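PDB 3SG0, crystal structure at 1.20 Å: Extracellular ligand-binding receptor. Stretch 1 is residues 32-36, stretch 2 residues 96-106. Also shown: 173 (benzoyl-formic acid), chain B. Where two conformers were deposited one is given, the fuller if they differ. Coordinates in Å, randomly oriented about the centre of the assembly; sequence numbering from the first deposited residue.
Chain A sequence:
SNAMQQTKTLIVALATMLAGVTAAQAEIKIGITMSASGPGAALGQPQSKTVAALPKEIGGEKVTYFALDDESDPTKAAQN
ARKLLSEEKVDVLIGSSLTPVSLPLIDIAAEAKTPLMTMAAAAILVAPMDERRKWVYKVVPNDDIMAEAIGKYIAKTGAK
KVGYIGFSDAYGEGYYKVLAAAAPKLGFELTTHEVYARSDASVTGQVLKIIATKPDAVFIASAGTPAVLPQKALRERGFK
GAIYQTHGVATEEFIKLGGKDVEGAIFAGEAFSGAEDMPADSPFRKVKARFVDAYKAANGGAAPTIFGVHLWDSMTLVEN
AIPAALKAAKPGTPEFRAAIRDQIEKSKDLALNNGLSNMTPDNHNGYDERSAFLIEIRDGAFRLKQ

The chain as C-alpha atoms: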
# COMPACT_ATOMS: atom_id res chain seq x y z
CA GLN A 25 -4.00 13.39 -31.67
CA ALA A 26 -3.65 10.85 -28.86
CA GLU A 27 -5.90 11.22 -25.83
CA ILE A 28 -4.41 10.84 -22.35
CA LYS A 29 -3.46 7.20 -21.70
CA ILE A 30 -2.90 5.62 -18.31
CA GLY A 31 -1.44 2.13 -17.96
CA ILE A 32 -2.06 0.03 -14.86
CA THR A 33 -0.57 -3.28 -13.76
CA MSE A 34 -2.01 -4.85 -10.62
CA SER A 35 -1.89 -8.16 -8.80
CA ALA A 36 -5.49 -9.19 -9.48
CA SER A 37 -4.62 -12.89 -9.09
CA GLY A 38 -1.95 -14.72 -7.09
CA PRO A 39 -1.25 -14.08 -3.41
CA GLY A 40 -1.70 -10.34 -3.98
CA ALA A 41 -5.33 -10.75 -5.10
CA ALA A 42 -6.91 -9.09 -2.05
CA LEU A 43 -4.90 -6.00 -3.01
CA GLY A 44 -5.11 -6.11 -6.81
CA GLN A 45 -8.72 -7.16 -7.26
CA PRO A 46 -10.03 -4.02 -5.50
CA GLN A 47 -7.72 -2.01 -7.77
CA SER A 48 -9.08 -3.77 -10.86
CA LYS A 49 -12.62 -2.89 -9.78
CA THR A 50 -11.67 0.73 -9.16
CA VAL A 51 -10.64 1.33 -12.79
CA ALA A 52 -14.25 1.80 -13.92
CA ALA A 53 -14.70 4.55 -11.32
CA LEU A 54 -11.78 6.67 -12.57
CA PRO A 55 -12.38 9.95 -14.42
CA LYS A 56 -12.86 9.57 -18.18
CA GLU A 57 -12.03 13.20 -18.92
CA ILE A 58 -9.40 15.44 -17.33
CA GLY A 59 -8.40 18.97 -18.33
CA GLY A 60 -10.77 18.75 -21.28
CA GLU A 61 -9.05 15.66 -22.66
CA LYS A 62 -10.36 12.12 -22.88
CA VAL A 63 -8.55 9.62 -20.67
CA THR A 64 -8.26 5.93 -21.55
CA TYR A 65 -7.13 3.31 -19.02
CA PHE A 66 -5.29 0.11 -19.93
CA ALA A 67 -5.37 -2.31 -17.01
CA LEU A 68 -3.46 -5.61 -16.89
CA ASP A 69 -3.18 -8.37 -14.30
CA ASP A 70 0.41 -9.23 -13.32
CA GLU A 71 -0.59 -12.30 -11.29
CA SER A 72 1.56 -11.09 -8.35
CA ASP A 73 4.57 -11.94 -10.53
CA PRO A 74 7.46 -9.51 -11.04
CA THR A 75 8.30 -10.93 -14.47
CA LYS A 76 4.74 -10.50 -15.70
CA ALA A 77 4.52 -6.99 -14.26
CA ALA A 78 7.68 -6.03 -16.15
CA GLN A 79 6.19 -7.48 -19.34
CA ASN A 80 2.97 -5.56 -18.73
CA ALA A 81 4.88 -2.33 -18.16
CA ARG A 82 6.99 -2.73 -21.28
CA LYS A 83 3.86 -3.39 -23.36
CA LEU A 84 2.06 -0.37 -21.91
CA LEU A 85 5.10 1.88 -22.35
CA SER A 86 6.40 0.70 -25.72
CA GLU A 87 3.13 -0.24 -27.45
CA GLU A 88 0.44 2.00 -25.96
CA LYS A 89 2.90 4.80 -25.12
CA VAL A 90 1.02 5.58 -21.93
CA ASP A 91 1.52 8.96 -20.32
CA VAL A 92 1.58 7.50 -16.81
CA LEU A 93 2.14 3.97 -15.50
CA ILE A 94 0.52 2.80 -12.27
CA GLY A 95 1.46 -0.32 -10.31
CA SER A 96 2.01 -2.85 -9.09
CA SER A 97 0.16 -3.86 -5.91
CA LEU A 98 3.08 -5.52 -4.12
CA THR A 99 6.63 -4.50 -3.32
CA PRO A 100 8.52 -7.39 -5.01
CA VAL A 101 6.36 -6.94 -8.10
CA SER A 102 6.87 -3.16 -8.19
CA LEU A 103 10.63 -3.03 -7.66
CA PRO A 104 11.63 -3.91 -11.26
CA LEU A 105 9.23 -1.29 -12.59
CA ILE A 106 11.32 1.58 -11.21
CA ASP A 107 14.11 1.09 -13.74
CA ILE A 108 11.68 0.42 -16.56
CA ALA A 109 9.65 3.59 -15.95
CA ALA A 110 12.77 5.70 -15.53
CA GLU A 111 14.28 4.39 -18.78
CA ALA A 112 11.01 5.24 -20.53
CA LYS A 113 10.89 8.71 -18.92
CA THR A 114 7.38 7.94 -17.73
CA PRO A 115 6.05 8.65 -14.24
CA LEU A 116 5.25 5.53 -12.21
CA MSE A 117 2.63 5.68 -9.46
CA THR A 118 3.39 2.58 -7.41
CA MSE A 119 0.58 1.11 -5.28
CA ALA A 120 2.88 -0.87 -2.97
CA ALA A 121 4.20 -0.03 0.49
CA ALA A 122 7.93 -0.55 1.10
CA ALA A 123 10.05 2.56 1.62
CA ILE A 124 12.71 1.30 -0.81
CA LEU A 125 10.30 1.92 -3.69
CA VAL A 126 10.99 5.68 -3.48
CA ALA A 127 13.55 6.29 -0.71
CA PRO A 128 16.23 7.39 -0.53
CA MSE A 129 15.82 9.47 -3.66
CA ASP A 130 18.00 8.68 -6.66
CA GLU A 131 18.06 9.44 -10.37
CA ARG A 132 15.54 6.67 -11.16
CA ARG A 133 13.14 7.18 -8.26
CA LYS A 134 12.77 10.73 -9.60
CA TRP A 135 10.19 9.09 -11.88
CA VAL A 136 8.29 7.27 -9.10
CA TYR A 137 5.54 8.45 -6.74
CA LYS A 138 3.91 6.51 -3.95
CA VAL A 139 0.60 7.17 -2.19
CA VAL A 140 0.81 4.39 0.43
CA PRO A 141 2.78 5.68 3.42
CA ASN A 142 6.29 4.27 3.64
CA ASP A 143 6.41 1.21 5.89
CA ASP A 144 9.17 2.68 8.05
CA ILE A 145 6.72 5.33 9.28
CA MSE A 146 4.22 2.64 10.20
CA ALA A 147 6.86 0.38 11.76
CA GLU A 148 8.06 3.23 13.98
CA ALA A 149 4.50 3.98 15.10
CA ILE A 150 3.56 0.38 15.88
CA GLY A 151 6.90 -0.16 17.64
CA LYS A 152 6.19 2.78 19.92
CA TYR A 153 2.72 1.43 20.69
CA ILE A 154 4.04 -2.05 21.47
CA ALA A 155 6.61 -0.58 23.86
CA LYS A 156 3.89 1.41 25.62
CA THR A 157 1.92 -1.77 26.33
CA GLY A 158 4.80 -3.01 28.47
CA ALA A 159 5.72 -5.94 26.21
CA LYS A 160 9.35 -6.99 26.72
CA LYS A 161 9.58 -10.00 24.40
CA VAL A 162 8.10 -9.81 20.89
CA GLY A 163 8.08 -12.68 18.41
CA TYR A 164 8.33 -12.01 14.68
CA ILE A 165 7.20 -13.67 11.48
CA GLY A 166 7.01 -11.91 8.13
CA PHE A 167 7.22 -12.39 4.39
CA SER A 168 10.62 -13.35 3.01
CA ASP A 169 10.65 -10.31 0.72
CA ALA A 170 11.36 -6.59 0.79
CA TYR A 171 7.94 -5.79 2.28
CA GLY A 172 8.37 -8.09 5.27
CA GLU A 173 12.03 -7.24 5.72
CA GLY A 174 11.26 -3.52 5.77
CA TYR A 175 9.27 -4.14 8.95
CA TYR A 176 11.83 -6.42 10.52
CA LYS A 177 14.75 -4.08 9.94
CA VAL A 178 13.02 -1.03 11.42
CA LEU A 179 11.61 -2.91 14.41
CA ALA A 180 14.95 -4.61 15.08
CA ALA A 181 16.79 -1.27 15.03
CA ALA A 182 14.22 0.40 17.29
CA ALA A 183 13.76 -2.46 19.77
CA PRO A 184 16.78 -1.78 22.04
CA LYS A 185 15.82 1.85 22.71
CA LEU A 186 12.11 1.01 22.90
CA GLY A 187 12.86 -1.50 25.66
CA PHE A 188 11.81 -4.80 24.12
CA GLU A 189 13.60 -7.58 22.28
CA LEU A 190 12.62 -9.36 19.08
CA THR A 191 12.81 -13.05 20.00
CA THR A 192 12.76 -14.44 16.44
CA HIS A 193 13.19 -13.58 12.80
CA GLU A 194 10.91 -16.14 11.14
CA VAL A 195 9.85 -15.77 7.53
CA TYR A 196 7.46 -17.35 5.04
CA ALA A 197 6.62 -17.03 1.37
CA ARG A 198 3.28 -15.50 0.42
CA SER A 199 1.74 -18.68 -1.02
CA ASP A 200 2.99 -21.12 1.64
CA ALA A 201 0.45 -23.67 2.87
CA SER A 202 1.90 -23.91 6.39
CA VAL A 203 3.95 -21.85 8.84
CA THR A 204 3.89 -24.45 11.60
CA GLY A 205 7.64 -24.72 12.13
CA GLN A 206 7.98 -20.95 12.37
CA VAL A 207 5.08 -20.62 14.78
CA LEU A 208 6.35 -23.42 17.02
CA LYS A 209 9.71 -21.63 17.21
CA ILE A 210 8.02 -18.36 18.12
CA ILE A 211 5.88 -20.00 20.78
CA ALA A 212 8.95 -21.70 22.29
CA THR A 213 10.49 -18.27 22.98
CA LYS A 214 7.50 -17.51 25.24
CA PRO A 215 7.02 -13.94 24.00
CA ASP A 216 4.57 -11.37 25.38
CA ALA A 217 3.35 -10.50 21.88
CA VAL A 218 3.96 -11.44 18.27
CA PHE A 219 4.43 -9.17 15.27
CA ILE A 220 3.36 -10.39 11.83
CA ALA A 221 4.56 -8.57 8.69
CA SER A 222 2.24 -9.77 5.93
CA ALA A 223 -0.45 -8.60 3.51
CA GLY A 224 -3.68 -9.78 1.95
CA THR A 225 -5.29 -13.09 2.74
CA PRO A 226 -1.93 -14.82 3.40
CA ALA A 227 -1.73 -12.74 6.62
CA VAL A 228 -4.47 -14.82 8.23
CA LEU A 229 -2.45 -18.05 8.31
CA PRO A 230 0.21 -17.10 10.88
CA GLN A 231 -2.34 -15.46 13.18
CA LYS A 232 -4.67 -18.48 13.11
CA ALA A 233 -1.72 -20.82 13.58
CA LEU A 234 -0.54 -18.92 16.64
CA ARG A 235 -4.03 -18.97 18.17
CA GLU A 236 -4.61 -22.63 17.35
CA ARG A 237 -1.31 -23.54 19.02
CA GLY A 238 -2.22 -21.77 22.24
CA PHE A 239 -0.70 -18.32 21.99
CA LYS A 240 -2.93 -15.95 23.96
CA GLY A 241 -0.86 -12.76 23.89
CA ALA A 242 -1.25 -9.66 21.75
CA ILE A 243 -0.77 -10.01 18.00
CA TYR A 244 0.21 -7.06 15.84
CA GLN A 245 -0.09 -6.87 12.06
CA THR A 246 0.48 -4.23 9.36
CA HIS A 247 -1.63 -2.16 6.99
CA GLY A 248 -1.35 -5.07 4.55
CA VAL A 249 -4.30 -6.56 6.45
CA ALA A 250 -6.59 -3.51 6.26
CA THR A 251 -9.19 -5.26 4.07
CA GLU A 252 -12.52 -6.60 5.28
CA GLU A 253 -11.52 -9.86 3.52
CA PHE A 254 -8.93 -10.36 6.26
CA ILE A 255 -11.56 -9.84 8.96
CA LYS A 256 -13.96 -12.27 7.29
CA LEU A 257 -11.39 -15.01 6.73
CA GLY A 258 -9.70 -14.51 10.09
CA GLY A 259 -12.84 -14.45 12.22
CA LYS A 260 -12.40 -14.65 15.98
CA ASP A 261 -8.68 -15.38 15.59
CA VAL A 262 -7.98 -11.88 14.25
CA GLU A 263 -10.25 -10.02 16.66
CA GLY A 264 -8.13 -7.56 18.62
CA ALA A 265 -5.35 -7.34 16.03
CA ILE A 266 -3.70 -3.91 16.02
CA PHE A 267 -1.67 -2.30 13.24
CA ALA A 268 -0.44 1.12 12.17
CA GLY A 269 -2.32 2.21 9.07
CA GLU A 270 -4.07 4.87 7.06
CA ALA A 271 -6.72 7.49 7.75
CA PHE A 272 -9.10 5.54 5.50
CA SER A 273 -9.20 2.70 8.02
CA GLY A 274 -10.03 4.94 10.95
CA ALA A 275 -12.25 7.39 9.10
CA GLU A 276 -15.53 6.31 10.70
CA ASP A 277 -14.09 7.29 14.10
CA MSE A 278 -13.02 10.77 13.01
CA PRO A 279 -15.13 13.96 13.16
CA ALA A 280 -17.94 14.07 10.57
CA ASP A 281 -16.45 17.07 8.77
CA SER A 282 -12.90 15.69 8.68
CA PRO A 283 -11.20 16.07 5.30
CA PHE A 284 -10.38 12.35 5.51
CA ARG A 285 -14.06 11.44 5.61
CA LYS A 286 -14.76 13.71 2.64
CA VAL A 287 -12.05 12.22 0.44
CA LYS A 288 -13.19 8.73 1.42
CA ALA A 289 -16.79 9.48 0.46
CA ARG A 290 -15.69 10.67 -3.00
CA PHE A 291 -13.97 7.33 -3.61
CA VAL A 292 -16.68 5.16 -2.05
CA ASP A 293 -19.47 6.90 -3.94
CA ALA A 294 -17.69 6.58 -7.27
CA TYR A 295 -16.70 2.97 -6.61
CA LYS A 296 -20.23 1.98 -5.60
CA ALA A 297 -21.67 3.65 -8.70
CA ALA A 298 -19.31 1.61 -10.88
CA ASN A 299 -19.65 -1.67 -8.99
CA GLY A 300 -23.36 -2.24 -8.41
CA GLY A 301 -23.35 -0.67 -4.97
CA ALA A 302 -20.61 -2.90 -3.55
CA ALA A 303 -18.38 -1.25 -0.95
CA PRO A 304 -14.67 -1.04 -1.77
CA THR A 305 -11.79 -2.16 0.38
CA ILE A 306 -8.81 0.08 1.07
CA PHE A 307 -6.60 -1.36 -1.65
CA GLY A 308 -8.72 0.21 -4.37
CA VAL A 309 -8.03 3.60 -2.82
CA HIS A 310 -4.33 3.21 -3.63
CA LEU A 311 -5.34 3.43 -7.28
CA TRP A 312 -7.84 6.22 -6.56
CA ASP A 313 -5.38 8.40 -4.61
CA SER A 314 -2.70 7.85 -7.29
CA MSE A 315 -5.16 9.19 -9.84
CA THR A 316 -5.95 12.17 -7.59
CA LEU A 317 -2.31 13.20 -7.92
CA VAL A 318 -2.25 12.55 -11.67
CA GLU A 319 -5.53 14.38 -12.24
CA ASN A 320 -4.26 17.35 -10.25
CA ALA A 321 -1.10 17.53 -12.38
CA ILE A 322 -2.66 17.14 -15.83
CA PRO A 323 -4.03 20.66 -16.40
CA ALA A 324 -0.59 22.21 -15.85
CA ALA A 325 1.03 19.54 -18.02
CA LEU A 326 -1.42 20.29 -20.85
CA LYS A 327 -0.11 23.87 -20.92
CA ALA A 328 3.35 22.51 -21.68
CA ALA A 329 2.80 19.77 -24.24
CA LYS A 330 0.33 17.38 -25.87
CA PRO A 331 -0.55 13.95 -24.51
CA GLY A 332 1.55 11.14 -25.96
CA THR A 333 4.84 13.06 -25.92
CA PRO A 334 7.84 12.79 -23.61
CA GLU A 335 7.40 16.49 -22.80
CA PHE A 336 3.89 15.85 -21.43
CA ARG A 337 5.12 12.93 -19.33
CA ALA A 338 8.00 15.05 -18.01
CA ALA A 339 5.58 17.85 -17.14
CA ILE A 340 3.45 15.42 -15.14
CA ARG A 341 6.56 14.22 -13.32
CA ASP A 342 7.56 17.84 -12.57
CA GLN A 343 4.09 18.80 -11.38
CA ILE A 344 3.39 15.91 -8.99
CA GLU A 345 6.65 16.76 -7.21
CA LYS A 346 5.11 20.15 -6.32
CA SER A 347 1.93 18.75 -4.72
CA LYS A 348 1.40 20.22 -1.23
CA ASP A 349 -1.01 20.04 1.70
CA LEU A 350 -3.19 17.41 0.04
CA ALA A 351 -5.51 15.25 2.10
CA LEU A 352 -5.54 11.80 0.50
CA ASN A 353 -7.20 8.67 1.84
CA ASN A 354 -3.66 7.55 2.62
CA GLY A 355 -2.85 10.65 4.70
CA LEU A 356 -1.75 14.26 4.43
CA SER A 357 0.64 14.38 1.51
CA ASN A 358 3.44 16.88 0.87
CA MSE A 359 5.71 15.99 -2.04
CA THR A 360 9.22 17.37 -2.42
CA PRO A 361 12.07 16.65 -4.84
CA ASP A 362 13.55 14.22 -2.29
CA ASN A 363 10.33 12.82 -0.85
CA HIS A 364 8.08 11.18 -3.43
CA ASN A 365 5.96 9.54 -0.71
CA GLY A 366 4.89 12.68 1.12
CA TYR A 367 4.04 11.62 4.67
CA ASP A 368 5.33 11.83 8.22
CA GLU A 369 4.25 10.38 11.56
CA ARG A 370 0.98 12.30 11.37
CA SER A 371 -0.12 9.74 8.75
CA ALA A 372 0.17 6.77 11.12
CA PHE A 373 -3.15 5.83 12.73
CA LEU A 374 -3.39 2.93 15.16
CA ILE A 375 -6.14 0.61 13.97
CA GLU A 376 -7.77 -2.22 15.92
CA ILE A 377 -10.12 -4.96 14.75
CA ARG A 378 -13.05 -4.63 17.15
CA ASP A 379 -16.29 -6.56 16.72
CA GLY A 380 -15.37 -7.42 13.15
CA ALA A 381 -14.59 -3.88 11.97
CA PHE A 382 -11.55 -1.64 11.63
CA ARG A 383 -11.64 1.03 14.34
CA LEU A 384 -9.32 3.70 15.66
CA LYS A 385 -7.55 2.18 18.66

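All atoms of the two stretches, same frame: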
# COMPACT_ATOMS: atom_id res chain seq x y z
N ILE A 32 -2.02 0.54 -16.22
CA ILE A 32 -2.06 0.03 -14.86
C ILE A 32 -1.73 -1.45 -14.87
O ILE A 32 -2.28 -2.21 -15.67
CB ILE A 32 -3.46 0.22 -14.23
CG1 ILE A 32 -3.99 1.64 -14.45
CG2 ILE A 32 -3.42 -0.11 -12.75
CD1 ILE A 32 -5.47 1.80 -14.09
N THR A 33 -0.80 -1.87 -14.01
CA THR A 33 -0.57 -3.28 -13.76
C THR A 33 -0.83 -3.53 -12.28
O THR A 33 -0.36 -2.78 -11.42
CB THR A 33 0.84 -3.73 -14.21
OG1 THR A 33 0.97 -5.16 -14.05
CG2 THR A 33 1.96 -3.02 -13.46
N MSE A 34 -1.63 -4.55 -11.99
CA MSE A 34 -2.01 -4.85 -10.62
C MSE A 34 -2.06 -6.34 -10.40
O MSE A 34 -2.23 -7.12 -11.36
CB MSE A 34 -3.36 -4.23 -10.26
CG MSE A 34 -4.53 -4.77 -11.07
SE MSE A 34 -4.95 -3.74 -12.70
CE MSE A 34 -5.77 -2.22 -11.79
N SER A 35 -1.93 -6.75 -9.15
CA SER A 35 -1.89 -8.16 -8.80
C SER A 35 -3.30 -8.67 -8.53
O SER A 35 -3.69 -8.90 -7.39
CB SER A 35 -0.98 -8.39 -7.59
OG SER A 35 0.32 -7.84 -7.81
N ALA A 36 -4.08 -8.80 -9.59
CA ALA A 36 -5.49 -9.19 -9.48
C ALA A 36 -5.68 -10.68 -9.22
O ALA A 36 -6.76 -11.11 -8.84
CB ALA A 36 -6.27 -8.74 -10.71
N SER A 96 3.04 -1.84 -9.25
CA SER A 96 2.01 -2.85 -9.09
C SER A 96 1.42 -2.72 -7.68
O SER A 96 1.51 -1.66 -7.05
CB SER A 96 2.64 -4.23 -9.34
OG SER A 96 1.69 -5.28 -9.19
N SER A 97 0.82 -3.81 -7.21
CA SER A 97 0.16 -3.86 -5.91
C SER A 97 1.10 -4.22 -4.78
O SER A 97 0.81 -3.92 -3.62
CB SER A 97 -0.93 -4.92 -5.94
OG SER A 97 -1.81 -4.77 -7.04
N LEU A 98 2.17 -4.93 -5.11
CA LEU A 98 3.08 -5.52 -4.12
C LEU A 98 4.48 -5.00 -4.33
O LEU A 98 4.86 -4.65 -5.45
CB LEU A 98 3.11 -7.04 -4.23
CG LEU A 98 1.79 -7.78 -4.43
CD1 LEU A 98 2.03 -9.29 -4.47
CD2 LEU A 98 0.80 -7.42 -3.35
N THR A 99 5.27 -5.00 -3.27
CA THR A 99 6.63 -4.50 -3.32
C THR A 99 7.55 -5.30 -4.26
O THR A 99 8.20 -4.72 -5.12
CB THR A 99 7.22 -4.37 -1.91
OG1 THR A 99 6.52 -3.33 -1.21
CG2 THR A 99 8.69 -4.02 -1.97
N PRO A 100 7.62 -6.64 -4.11
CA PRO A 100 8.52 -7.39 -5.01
C PRO A 100 8.14 -7.22 -6.48
O PRO A 100 9.00 -7.23 -7.36
CB PRO A 100 8.33 -8.85 -4.56
CG PRO A 100 7.04 -8.87 -3.79
CD PRO A 100 6.95 -7.52 -3.14
N VAL A 101 6.85 -7.07 -6.74
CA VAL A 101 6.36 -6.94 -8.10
C VAL A 101 6.66 -5.56 -8.66
O VAL A 101 6.93 -5.39 -9.86
CB VAL A 101 4.85 -7.27 -8.16
CG1 VAL A 101 4.35 -7.20 -9.58
CG2 VAL A 101 4.59 -8.65 -7.57
N SER A 102 6.64 -4.55 -7.79
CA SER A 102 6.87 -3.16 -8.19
C SER A 102 8.33 -2.79 -8.38
O SER A 102 8.64 -1.91 -9.17
CB SER A 102 6.27 -2.22 -7.15
OG SER A 102 4.86 -2.35 -7.09
N LEU A 103 9.22 -3.42 -7.62
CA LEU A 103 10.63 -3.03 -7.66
C LEU A 103 11.24 -2.95 -9.07
O LEU A 103 11.88 -1.95 -9.39
CB LEU A 103 11.47 -3.93 -6.75
CG LEU A 103 11.48 -3.50 -5.29
CD1 LEU A 103 12.01 -4.63 -4.40
CD2 LEU A 103 12.31 -2.23 -5.11
N PRO A 104 11.04 -3.97 -9.91
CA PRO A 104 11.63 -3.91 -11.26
C PRO A 104 11.03 -2.82 -12.12
O PRO A 104 11.64 -2.44 -13.13
CB PRO A 104 11.33 -5.29 -11.85
CG PRO A 104 10.16 -5.81 -11.05
CD PRO A 104 10.38 -5.27 -9.66
N LEU A 105 9.86 -2.31 -11.77
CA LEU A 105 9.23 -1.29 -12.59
C LEU A 105 9.91 0.07 -12.48
O LEU A 105 9.76 0.91 -13.37
CB LEU A 105 7.75 -1.14 -12.24
CG LEU A 105 6.95 -2.45 -12.27
CD1 LEU A 105 5.49 -2.15 -12.02
CD2 LEU A 105 7.15 -3.19 -13.59
N ILE A 106 10.64 0.30 -11.40
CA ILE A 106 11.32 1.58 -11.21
C ILE A 106 12.27 1.85 -12.38
O ILE A 106 12.22 2.91 -13.01
CB ILE A 106 12.11 1.57 -9.89
CG1 ILE A 106 11.15 1.47 -8.70
CG2 ILE A 106 13.02 2.80 -9.79
CD1 ILE A 106 11.84 1.24 -7.37
O1B 173 B . 3.93 -3.64 -0.61
C1 173 B . 3.52 -4.77 -0.50
O1A 173 B . 4.23 -5.88 -0.93
C2 173 B . 2.29 -5.06 0.31
O2 173 B . 2.03 -6.18 0.64
C1G 173 B . 1.39 -3.90 0.63
C2D 173 B . 1.04 -2.91 -0.47
C2E 173 B . 0.15 -1.72 -0.16
C3 173 B . -0.36 -1.52 1.26
C1E 173 B . 0.02 -2.54 2.36
C1D 173 B . 0.89 -3.74 2.05

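The two stretches meet where strand 32-34 runs out into a loop and where a short loop, 96-98, leads into the helix that begins at Thr 99. The nearest CA atoms across the stretches are Met 34 CA and Ser 96 CA, 4.7 Å apart, and the contact is compact, burying 254 Å² over both sides.

One conventional hydrogen bond crosses the interface. Ser 35 N donates to Ser 97 OG at 2.9 Å, with an N-H...O angle of 176°, so the amide points almost straight at the hydroxyl oxygen. The m rotamer of Ser 97 (chi1 -51°), on a CB directed toward stretch 1, brings the oxygen there. A carbon donor supplements this bond: Ser 96 CA lies 3.3 Å from Thr 33 O, with an angle of 170° at the hydrogen, a near-linear CA-H...O contact. The peptide bond before Ser 96 is cis. The hydroxyls Ser 35 OG and Ser 96 OG approach to 3.2 Å, a spacing that leaves their bonding open.

Van der Waals packing borders these polar contacts. Thr 33, in rotamer t, places CG2 3.9 Å from Leu 105 CD1, a methyl-to-methyl contact that reaches the helix one residue before the end of stretch 2. Two further contacts set carbon against a hydroxyl oxygen. Ser 35 OG lies 3.7 Å from Leu 98 CG; the CB of Leu 98 points sideways, but the end of its side chain comes nearer. The selenomethionine at Met 34 behaves differently: its CB is 3.6 Å from Ser 97 OG, yet its end leads away.

Within stretch 2, Ser 102 ties the loop to the helix. Ser 102 OG donates to Leu 98 O at 2.8 Å and accepts a weak bond from Ser 96 N at 2.9 Å (129°), while Ser 102 N also bonds Leu 98 O at 2.9 Å.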